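Long-range contacts in ABC transporter substrate-binding protein (Rhizobium radiobacter, PDB 6TFX), which binds the mannityl-opine mannopinic acid in the periplasm and probably hands it to an ABC transporter for import: residues 3-8 with 196-201; 8-13 with 201-206; 462-467 with 482-487. All coordinates share one frame; numbering follows the deposited sequence.

Contact 1: 3-8 with 196-201; sequences KTELSM and LSKISY
Leu6, on the buried face of strand 5-8, packs against Leu196, which lies just before the parallel strand 198-201. The strand axes come within 4.7 Å, with their directions 15° apart. In the conformer described here, Leu6 has CG anti to its backbone N (chi1 -170°), and its CD1 lies 3.8 Å from CD1 of Leu196. Ile199 and Met8 continue this apolar row. The Met8 sulfur, SD, sits 4.0 Å from Ile199 CG2 and 3.8 Å from Tyr201 CD2. The approach of SD to the Tyr201 ring is oblique, a Met-aromatic contact. The bend of Met8 at chi3 brings its CE near Tyr201 CE2. Ile486 and Phe492 from the C-terminal end of the chain cover this face, and Tyr201 OH is bonded to Ser27.

Between the strands the backbone ladder is regular. Leu6 N donates to Lys198 O, and Leu6 O accepts from Ser200 N. Met8 N then reaches Ser200 O at 2.9 Å, with an N-H...O angle of 169°. At the entry to the ladder Thr4 O takes a short bond from Ser197 N and a weak one from Lys198 N.

The other face is looser and more exposed. It carries Glu5, Ser7, Lys198 and Ser200. Glu5 OE1 stays 4.5 Å from Lys198 NZ, too far for a salt bridge, so the pair probably adds only a mild attraction. Across the contact, Ser7 OG comes nearest to Ser200 CB, at 3.8 Å. The firm side-chain polar link lies at the edge, where the hydroxyls of Thr4 and Ser197 are hydrogen-bonded at 2.9 Å (OG1 to OG).

This parallel pair joins the N-terminal strand to strand 198-203 in the mixed sheet of a family 5 solute-binding protein.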
loop_
_atom_site.group_PDB
_atom_site.type_symbol
_atom_site.label_atom_id
_atom_site.label_comp_id
_atom_site.label_asym_id
_atom_site.label_seq_id
_atom_site.Cartn_x
_atom_site.Cartn_y
_atom_site.Cartn_z
ATOM N N LYS A 3 10.386 -16.059 -25.817
ATOM C CA LYS A 3 8.937 -15.896 -25.753
ATOM C C LYS A 3 8.567 -14.458 -25.360
ATOM O O LYS A 3 9.430 -13.691 -24.917
ATOM C CB LYS A 3 8.312 -16.917 -24.794
ATOM C CG LYS A 3 8.740 -16.782 -23.337
ATOM C CD LYS A 3 8.243 -17.950 -22.536
ATOM C CE LYS A 3 8.190 -17.661 -21.063
ATOM N NZ LYS A 3 7.777 -18.872 -20.315
ATOM N N THR A 4 7.305 -14.077 -25.573
ATOM C CA THR A 4 6.853 -12.717 -25.262
ATOM C C THR A 4 5.622 -12.717 -24.330
ATOM O O THR A 4 5.058 -11.658 -24.084
ATOM C CB THR A 4 6.580 -11.917 -26.556
ATOM O OG1 THR A 4 5.494 -12.549 -27.246
ATOM C CG2 THR A 4 7.823 -11.777 -27.462
ATOM N N GLU A 5 5.209 -13.894 -23.828
ATOM C CA GLU A 5 4.058 -14.006 -22.932
ATOM C C GLU A 5 4.551 -14.317 -21.516
ATOM O O GLU A 5 5.264 -15.312 -21.328
ATOM C CB GLU A 5 3.080 -15.092 -23.414
ATOM C CG GLU A 5 2.565 -14.844 -24.829
ATOM C CD GLU A 5 1.388 -15.672 -25.310
ATOM O OE1 GLU A 5 1.086 -16.719 -24.692
ATOM O OE2 GLU A 5 0.769 -15.271 -26.320
ATOM N N LEU A 6 4.179 -13.454 -20.548
ATOM C CA LEU A 6 4.562 -13.611 -19.141
ATOM C C LEU A 6 3.365 -14.080 -18.321
ATOM O O LEU A 6 2.304 -13.467 -18.378
ATOM C CB LEU A 6 5.093 -12.286 -18.562
ATOM C CG LEU A 6 5.762 -12.353 -17.172
ATOM C CD1 LEU A 6 6.779 -11.254 -17.013
ATOM C CD2 LEU A 6 4.743 -12.221 -16.051
ATOM N N SER A 7 3.542 -15.176 -17.544
ATOM C CA SER A 7 2.488 -15.687 -16.676
ATOM C C SER A 7 2.950 -15.437 -15.235
ATOM O O SER A 7 4.083 -15.792 -14.869
ATOM C CB SER A 7 2.222 -17.173 -16.893
ATOM O OG SER A 7 1.668 -17.387 -18.181
ATOM N N MET A 8 2.074 -14.842 -14.417
ATOM C CA MET A 8 2.400 -14.576 -13.012
ATOM C C MET A 8 1.288 -15.010 -12.080
ATOM O O MET A 8 0.117 -14.812 -12.401
ATOM C CB MET A 8 2.799 -13.125 -12.774
ATOM C CG MET A 8 1.815 -12.119 -13.257
ATOM S SD MET A 8 2.525 -10.434 -13.216
ATOM C CE MET A 8 2.857 -10.234 -11.522
ATOM N N LEU A 196 7.154 -7.545 -24.158
ATOM C CA LEU A 196 6.182 -8.599 -23.863
ATOM C C LEU A 196 4.906 -8.277 -24.641
ATOM O O LEU A 196 4.511 -7.115 -24.716
ATOM C CB LEU A 196 5.838 -8.638 -22.360
ATOM C CG LEU A 196 6.972 -8.955 -21.389
ATOM C CD1 LEU A 196 6.467 -8.836 -19.973
ATOM C CD2 LEU A 196 7.526 -10.361 -21.609
ATOM N N SER A 197 4.254 -9.290 -25.186
ATOM C CA SER A 197 3.006 -9.083 -25.917
ATOM C C SER A 197 1.805 -9.288 -25.007
ATOM O O SER A 197 0.758 -8.681 -25.236
ATOM C CB SER A 197 2.929 -10.057 -27.090
ATOM O OG SER A 197 2.970 -11.374 -26.572
ATOM N N LYS A 198 1.959 -10.126 -23.959
ATOM C CA LYS A 198 0.853 -10.465 -23.069
ATOM C C LYS A 198 1.314 -10.792 -21.658
ATOM O O LYS A 198 2.419 -11.307 -21.466
ATOM C CB LYS A 198 0.117 -11.703 -23.654
ATOM C CG LYS A 198 -1.294 -11.949 -23.114
ATOM C CD LYS A 198 -1.958 -13.149 -23.792
ATOM C CE LYS A 198 -2.045 -14.314 -22.850
ATOM N NZ LYS A 198 -2.970 -15.366 -23.357
ATOM N N ILE A 199 0.451 -10.496 -20.681
ATOM C CA ILE A 199 0.627 -10.865 -19.283
ATOM C C ILE A 199 -0.621 -11.654 -18.895
ATOM O O ILE A 199 -1.739 -11.159 -19.079
ATOM C CB ILE A 199 0.825 -9.671 -18.317
ATOM C CG1 ILE A 199 2.044 -8.800 -18.725
ATOM C CG2 ILE A 199 0.952 -10.153 -16.850
ATOM C CD1 ILE A 199 2.038 -7.417 -18.031
ATOM N N SER A 200 -0.430 -12.870 -18.375
ATOM C CA SER A 200 -1.527 -13.679 -17.836
ATOM C C SER A 200 -1.338 -13.574 -16.320
ATOM O O SER A 200 -0.377 -14.115 -15.764
ATOM C CB SER A 200 -1.438 -15.127 -18.320
ATOM O OG SER A 200 -2.483 -15.887 -17.725
ATOM N N TYR A 201 -2.194 -12.775 -15.674
ATOM C CA TYR A 201 -2.115 -12.454 -14.252
ATOM C C TYR A 201 -3.093 -13.375 -13.549
ATOM O O TYR A 201 -4.304 -13.163 -13.601
ATOM C CB TYR A 201 -2.473 -10.979 -14.092
ATOM C CG TYR A 201 -2.284 -10.412 -12.705
ATOM C CD1 TYR A 201 -3.324 -10.425 -11.782
ATOM C CD2 TYR A 201 -1.098 -9.779 -12.347
ATOM C CE1 TYR A 201 -3.185 -9.836 -10.528
ATOM C CE2 TYR A 201 -0.954 -9.160 -11.100
ATOM C CZ TYR A 201 -1.992 -9.214 -10.184
ATOM O OH TYR A 201 -1.872 -8.623 -8.953
#

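Contact 2: 8-13 with 201-206; sequences MGVASE and YRFLNN
The Tyr201 ring carries Val10 CG1 over one face, 4.0 Å from the ring centroid and 28° off the normal, a CH-pi contact. It flanks the C-terminal ends of two parallel strands, 8-10 and 201-203, in the mixed sheet of the solute-binding protein. Phe203 CE1 lies in plane at the edge of the same ring. The Phe203 ring has Ser12 O at its own edge, near its plane. In the conformer described here, the Arg202 guanidinium has Leu204 CD1 over the centre of one face, and its NH1 forms a salt bridge with Glu218.

Three backbone bonds join the strands: Arg202 N to Met8 O, Val10 N to Arg202 O, and Leu204 N to Val10 O. Val10 and Tyr201 cross at about a right angle, and Val10 CG2 comes 3.6 Å from Tyr201 CE1.

Beyond the ladder, Ala11 centres an inverse gamma turn. The chain then runs to Ser12, whose side chain is about 3 Å from a bound magnesium ion at the nearest atoms. Glu13 CG lies 3.8 Å from Asn205 CB. Asn205 ND2 is bonded to Gln338 O, while Asn205 OD1 rests 3.3 Å from Ala11 C.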
loop_
_atom_site.group_PDB
_atom_site.type_symbol
_atom_site.label_atom_id
_atom_site.label_comp_id
_atom_site.label_asym_id
_atom_site.label_seq_id
_atom_site.Cartn_x
_atom_site.Cartn_y
_atom_site.Cartn_z
ATOM N N MET A 8 2.074 -14.842 -14.417
ATOM C CA MET A 8 2.400 -14.576 -13.012
ATOM C C MET A 8 1.288 -15.010 -12.080
ATOM O O MET A 8 0.117 -14.812 -12.401
ATOM C CB MET A 8 2.799 -13.125 -12.774
ATOM C CG MET A 8 1.815 -12.119 -13.257
ATOM S SD MET A 8 2.525 -10.434 -13.216
ATOM C CE MET A 8 2.857 -10.234 -11.522
ATOM N N GLY A 9 1.667 -15.617 -10.956
ATOM C CA GLY A 9 0.717 -16.119 -9.972
ATOM C C GLY A 9 0.772 -15.248 -8.742
ATOM O O GLY A 9 1.859 -15.014 -8.212
ATOM N N VAL A 10 -0.395 -14.755 -8.290
ATOM C CA VAL A 10 -0.466 -13.821 -7.166
ATOM C C VAL A 10 -1.366 -14.307 -6.060
ATOM O O VAL A 10 -2.234 -15.148 -6.290
ATOM C CB VAL A 10 -0.848 -12.387 -7.621
ATOM C CG1 VAL A 10 0.041 -11.918 -8.789
ATOM C CG2 VAL A 10 -2.327 -12.299 -8.000
ATOM N N ALA A 11 -1.160 -13.751 -4.848
ATOM C CA ALA A 11 -1.946 -14.094 -3.661
ATOM C C ALA A 11 -3.157 -13.173 -3.624
ATOM O O ALA A 11 -3.201 -12.191 -2.877
ATOM C CB ALA A 11 -1.108 -13.928 -2.402
ATOM N N SER A 12 -4.113 -13.471 -4.468
ATOM C CA SER A 12 -5.373 -12.737 -4.576
ATOM C C SER A 12 -6.404 -13.674 -5.150
ATOM O O SER A 12 -6.056 -14.602 -5.888
ATOM C CB SER A 12 -5.220 -11.534 -5.503
ATOM O OG SER A 12 -6.458 -10.855 -5.636
ATOM N N GLU A 13 -7.673 -13.423 -4.833
ATOM C CA GLU A 13 -8.784 -14.227 -5.324
ATOM C C GLU A 13 -9.454 -13.611 -6.539
ATOM O O GLU A 13 -10.039 -14.360 -7.329
ATOM C CB GLU A 13 -9.805 -14.517 -4.203
ATOM C CG GLU A 13 -9.177 -15.283 -3.036
ATOM C CD GLU A 13 -10.123 -15.883 -2.006
ATOM O OE1 GLU A 13 -11.170 -16.431 -2.423
ATOM O OE2 GLU A 13 -9.824 -15.802 -0.786
ATOM N N TYR A 201 -2.194 -12.775 -15.674
ATOM C CA TYR A 201 -2.115 -12.454 -14.252
ATOM C C TYR A 201 -3.093 -13.375 -13.549
ATOM O O TYR A 201 -4.304 -13.163 -13.601
ATOM C CB TYR A 201 -2.473 -10.979 -14.092
ATOM C CG TYR A 201 -2.284 -10.412 -12.705
ATOM C CD1 TYR A 201 -3.324 -10.425 -11.782
ATOM C CD2 TYR A 201 -1.098 -9.779 -12.347
ATOM C CE1 TYR A 201 -3.185 -9.836 -10.528
ATOM C CE2 TYR A 201 -0.954 -9.160 -11.100
ATOM C CZ TYR A 201 -1.992 -9.214 -10.184
ATOM O OH TYR A 201 -1.872 -8.623 -8.953
ATOM N N ARG A 202 -2.554 -14.437 -12.952
ATOM C CA ARG A 202 -3.334 -15.520 -12.348
ATOM C C ARG A 202 -3.598 -15.376 -10.859
ATOM O O ARG A 202 -2.656 -15.190 -10.084
ATOM C CB ARG A 202 -2.658 -16.867 -12.620
ATOM C CG ARG A 202 -2.665 -17.265 -14.096
ATOM C CD ARG A 202 -2.150 -18.680 -14.313
ATOM N NE ARG A 202 -2.979 -19.690 -13.650
ATOM C CZ ARG A 202 -2.577 -20.931 -13.379
ATOM N NH1 ARG A 202 -1.358 -21.333 -13.721
ATOM N NH2 ARG A 202 -3.390 -21.778 -12.763
ATOM N N PHE A 203 -4.876 -15.551 -10.465
ATOM C CA PHE A 203 -5.311 -15.500 -9.068
ATOM C C PHE A 203 -5.107 -16.871 -8.445
ATOM O O PHE A 203 -5.800 -17.835 -8.801
ATOM C CB PHE A 203 -6.772 -15.047 -8.977
ATOM C CG PHE A 203 -6.941 -13.638 -9.493
ATOM C CD1 PHE A 203 -6.301 -12.573 -8.870
ATOM C CD2 PHE A 203 -7.745 -13.374 -10.595
ATOM C CE1 PHE A 203 -6.448 -11.272 -9.353
ATOM C CE2 PHE A 203 -7.901 -12.074 -11.070
ATOM C CZ PHE A 203 -7.239 -11.033 -10.457
ATOM N N LEU A 204 -4.051 -16.999 -7.640
ATOM C CA LEU A 204 -3.708 -18.281 -7.020
ATOM C C LEU A 204 -3.455 -18.040 -5.553
ATOM O O LEU A 204 -2.309 -18.098 -5.091
ATOM C CB LEU A 204 -2.478 -18.928 -7.710
ATOM C CG LEU A 204 -2.713 -19.450 -9.129
ATOM C CD1 LEU A 204 -1.408 -19.615 -9.874
ATOM C CD2 LEU A 204 -3.469 -20.798 -9.115
ATOM N N ASN A 205 -4.542 -17.738 -4.808
ATOM C CA ASN A 205 -4.436 -17.448 -3.378
ATOM C C ASN A 205 -3.891 -18.619 -2.557
ATOM O O ASN A 205 -3.184 -18.388 -1.590
ATOM C CB ASN A 205 -5.778 -16.984 -2.798
ATOM C CG ASN A 205 -5.587 -16.145 -1.544
ATOM O OD1 ASN A 205 -4.871 -15.137 -1.548
ATOM N ND2 ASN A 205 -6.242 -16.535 -0.442
ATOM N N ASN A 206 -4.171 -19.872 -2.975
ATOM C CA ASN A 206 -3.682 -21.055 -2.267
ATOM C C ASN A 206 -2.185 -21.222 -2.545
ATOM O O ASN A 206 -1.788 -21.423 -3.699
ATOM C CB ASN A 206 -4.467 -22.287 -2.687
ATOM C CG ASN A 206 -4.019 -23.523 -1.948
ATOM O OD1 ASN A 206 -3.103 -24.230 -2.378
ATOM N ND2 ASN A 206 -4.637 -23.793 -0.809
#

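Contact 3: 462-467 with 482-487; sequences GTWARK and SAPLIT
Trp464 and Pro484 meet because Trp464 has CG anti to its carbonyl carbon, beside the backbone N (chi1 -69°), and chi2 of 75° turns the indole to offer a face to the proline. The result is a CH-pi contact between proline and tryptophan. It joins the end of strand 454-467, in the mixed sheet, to the loop that leads to the C-terminal strand 491-492.

Pro484 CD does most of the touching. It sits 3.4 Å from the centroid of the five-membered ring and 14° off its normal. Its closest ring atom is Trp464 CD2, at 3.3 Å. Pro484 CG lies a little farther out, near CD2 and CE3. The two side chains cross obliquely. Ala483 adds a second apolar touch, its CB 3.8 Å from Trp464 CZ2, in an oblique approach to the ring.

Gly462 has its CA 3.6 Å from Ser482 O, so the backbones run close here.

No direct hydrogen bond joins the two segments. Strand 454-467 is held in the sheet by backbone bonds to strands 240-255 and 221-223. On the loop side, Ser482 OG is bonded to Pro247 O and Pro484 O to Tyr34 OH.

The polar link between the segments is a water in the plane of the indole, at its edge. It accepts from Trp464 NE1 at 3.2 Å and donates to Ser482 O at 2.7 Å.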
loop_
_atom_site.group_PDB
_atom_site.type_symbol
_atom_site.label_atom_id
_atom_site.label_comp_id
_atom_site.label_asym_id
_atom_site.label_seq_id
_atom_site.Cartn_x
_atom_site.Cartn_y
_atom_site.Cartn_z
ATOM N N GLY A 462 8.363 -7.178 0.313
ATOM C CA GLY A 462 7.579 -8.019 -0.590
ATOM C C GLY A 462 8.487 -9.141 -1.068
ATOM O O GLY A 462 9.680 -8.924 -1.244
ATOM N N THR A 463 7.965 -10.351 -1.235
ATOM C CA THR A 463 8.796 -11.489 -1.658
ATOM C C THR A 463 8.176 -12.091 -2.906
ATOM O O THR A 463 6.998 -12.435 -2.900
ATOM C CB THR A 463 8.898 -12.560 -0.556
ATOM O OG1 THR A 463 7.583 -12.889 -0.120
ATOM C CG2 THR A 463 9.737 -12.112 0.625
ATOM N N TRP A 464 8.967 -12.208 -3.974
ATOM C CA TRP A 464 8.480 -12.757 -5.242
ATOM C C TRP A 464 9.572 -13.576 -5.893
ATOM O O TRP A 464 10.741 -13.198 -5.806
ATOM C CB TRP A 464 8.072 -11.593 -6.176
ATOM C CG TRP A 464 6.847 -10.836 -5.722
ATOM C CD1 TRP A 464 6.760 -9.925 -4.702
ATOM C CD2 TRP A 464 5.562 -10.866 -6.339
ATOM N NE1 TRP A 464 5.469 -9.459 -4.593
ATOM C CE2 TRP A 464 4.718 -9.996 -5.601
ATOM C CE3 TRP A 464 5.044 -11.510 -7.472
ATOM C CZ2 TRP A 464 3.389 -9.765 -5.958
ATOM C CZ3 TRP A 464 3.712 -11.307 -7.803
ATOM C CH2 TRP A 464 2.905 -10.434 -7.056
ATOM N N ALA A 465 9.206 -14.719 -6.499
ATOM C CA ALA A 465 10.195 -15.568 -7.161
ATOM C C ALA A 465 10.001 -15.474 -8.674
ATOM O O ALA A 465 8.883 -15.278 -9.149
ATOM C CB ALA A 465 10.028 -17.011 -6.726
ATOM N N ARG A 466 11.086 -15.587 -9.415
ATOM C CA ARG A 466 11.020 -15.561 -10.872
ATOM C C ARG A 466 12.069 -16.515 -11.395
ATOM O O ARG A 466 12.983 -16.905 -10.661
ATOM C CB ARG A 466 11.288 -14.156 -11.430
ATOM C CG ARG A 466 12.697 -13.628 -11.154
ATOM C CD ARG A 466 12.933 -12.339 -11.889
ATOM N NE ARG A 466 14.078 -11.610 -11.346
ATOM C CZ ARG A 466 15.309 -11.678 -11.838
ATOM N NH1 ARG A 466 15.579 -12.472 -12.865
ATOM N NH2 ARG A 466 16.286 -10.970 -11.291
ATOM N N LYS A 467 11.937 -16.886 -12.656
ATOM C CA LYS A 467 12.937 -17.707 -13.314
ATOM C C LYS A 467 14.046 -16.749 -13.784
ATOM O O LYS A 467 13.728 -15.610 -14.147
ATOM C CB LYS A 467 12.291 -18.467 -14.488
ATOM C CG LYS A 467 11.243 -19.517 -14.052
ATOM C CD LYS A 467 11.893 -20.714 -13.355
ATOM C CE LYS A 467 10.873 -21.620 -12.712
ATOM N NZ LYS A 467 11.526 -22.678 -11.904
ATOM N N SER A 482 5.087 -2.713 -3.352
ATOM C CA SER A 482 5.926 -3.820 -2.842
ATOM C C SER A 482 5.790 -5.075 -3.726
ATOM O O SER A 482 5.942 -6.219 -3.251
ATOM C CB SER A 482 5.626 -4.143 -1.374
ATOM O OG SER A 482 5.750 -2.987 -0.558
ATOM N N ALA A 483 5.528 -4.849 -5.034
ATOM C CA ALA A 483 5.328 -5.911 -6.013
ATOM C C ALA A 483 6.129 -5.593 -7.268
ATOM O O ALA A 483 6.432 -4.424 -7.524
ATOM C CB ALA A 483 3.855 -6.021 -6.364
ATOM N N PRO A 484 6.451 -6.601 -8.088
ATOM C CA PRO A 484 7.199 -6.317 -9.327
ATOM C C PRO A 484 6.502 -5.303 -10.229
ATOM O O PRO A 484 5.274 -5.255 -10.313
ATOM C CB PRO A 484 7.248 -7.675 -10.028
ATOM C CG PRO A 484 7.103 -8.688 -8.931
ATOM C CD PRO A 484 6.153 -8.040 -7.955
ATOM N N LEU A 485 7.317 -4.514 -10.930
ATOM C CA LEU A 485 6.832 -3.551 -11.900
ATOM C C LEU A 485 7.203 -4.114 -13.270
ATOM O O LEU A 485 8.393 -4.275 -13.585
ATOM C CB LEU A 485 7.476 -2.160 -11.703
ATOM C CG LEU A 485 7.013 -1.077 -12.679
ATOM C CD1 LEU A 485 5.567 -0.646 -12.393
ATOM C CD2 LEU A 485 7.946 0.117 -12.642
ATOM N N ILE A 486 6.177 -4.421 -14.069
ATOM C CA ILE A 486 6.365 -4.904 -15.437
ATOM C C ILE A 486 6.177 -3.678 -16.333
ATOM O O ILE A 486 5.202 -2.936 -16.195
ATOM C CB ILE A 486 5.410 -6.072 -15.788
ATOM C CG1 ILE A 486 5.652 -7.243 -14.794
ATOM C CG2 ILE A 486 5.626 -6.523 -17.237
ATOM C CD1 ILE A 486 4.593 -8.246 -14.809
ATOM N N THR A 487 7.167 -3.431 -17.195
ATOM C CA THR A 487 7.155 -2.257 -18.059
ATOM C C THR A 487 7.393 -2.677 -19.505
ATOM O O THR A 487 7.479 -3.878 -19.820
ATOM C CB THR A 487 8.262 -1.244 -17.650
ATOM O OG1 THR A 487 9.524 -1.772 -18.032
ATOM C CG2 THR A 487 8.251 -0.879 -16.146
HETATM O O HOH W 1 4.078 -7.859 -2.156
#

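Contacts 1 and 2 are successive parts of one parallel strand pair, 5-10 with 198-203. Their centres are about 15 Å apart, and they share Met8 and Tyr201. They interleave along the chain, and both close before contact 3 opens. The centre of contact 3 lies about 14 Å from that of contact 1 and about 13 Å from that of contact 2. Its strand 454-467 belongs to the same mixed sheet, with strand 221-223 between it and strand 5-10. Ile486 packs on Met8, Leu196 and Ile199, while Trp464 touches Met8 and Val10. N-terminal, middle and C-terminal parts of the chain thus form one core, each contact reaching within about 10 Å of the bound opine.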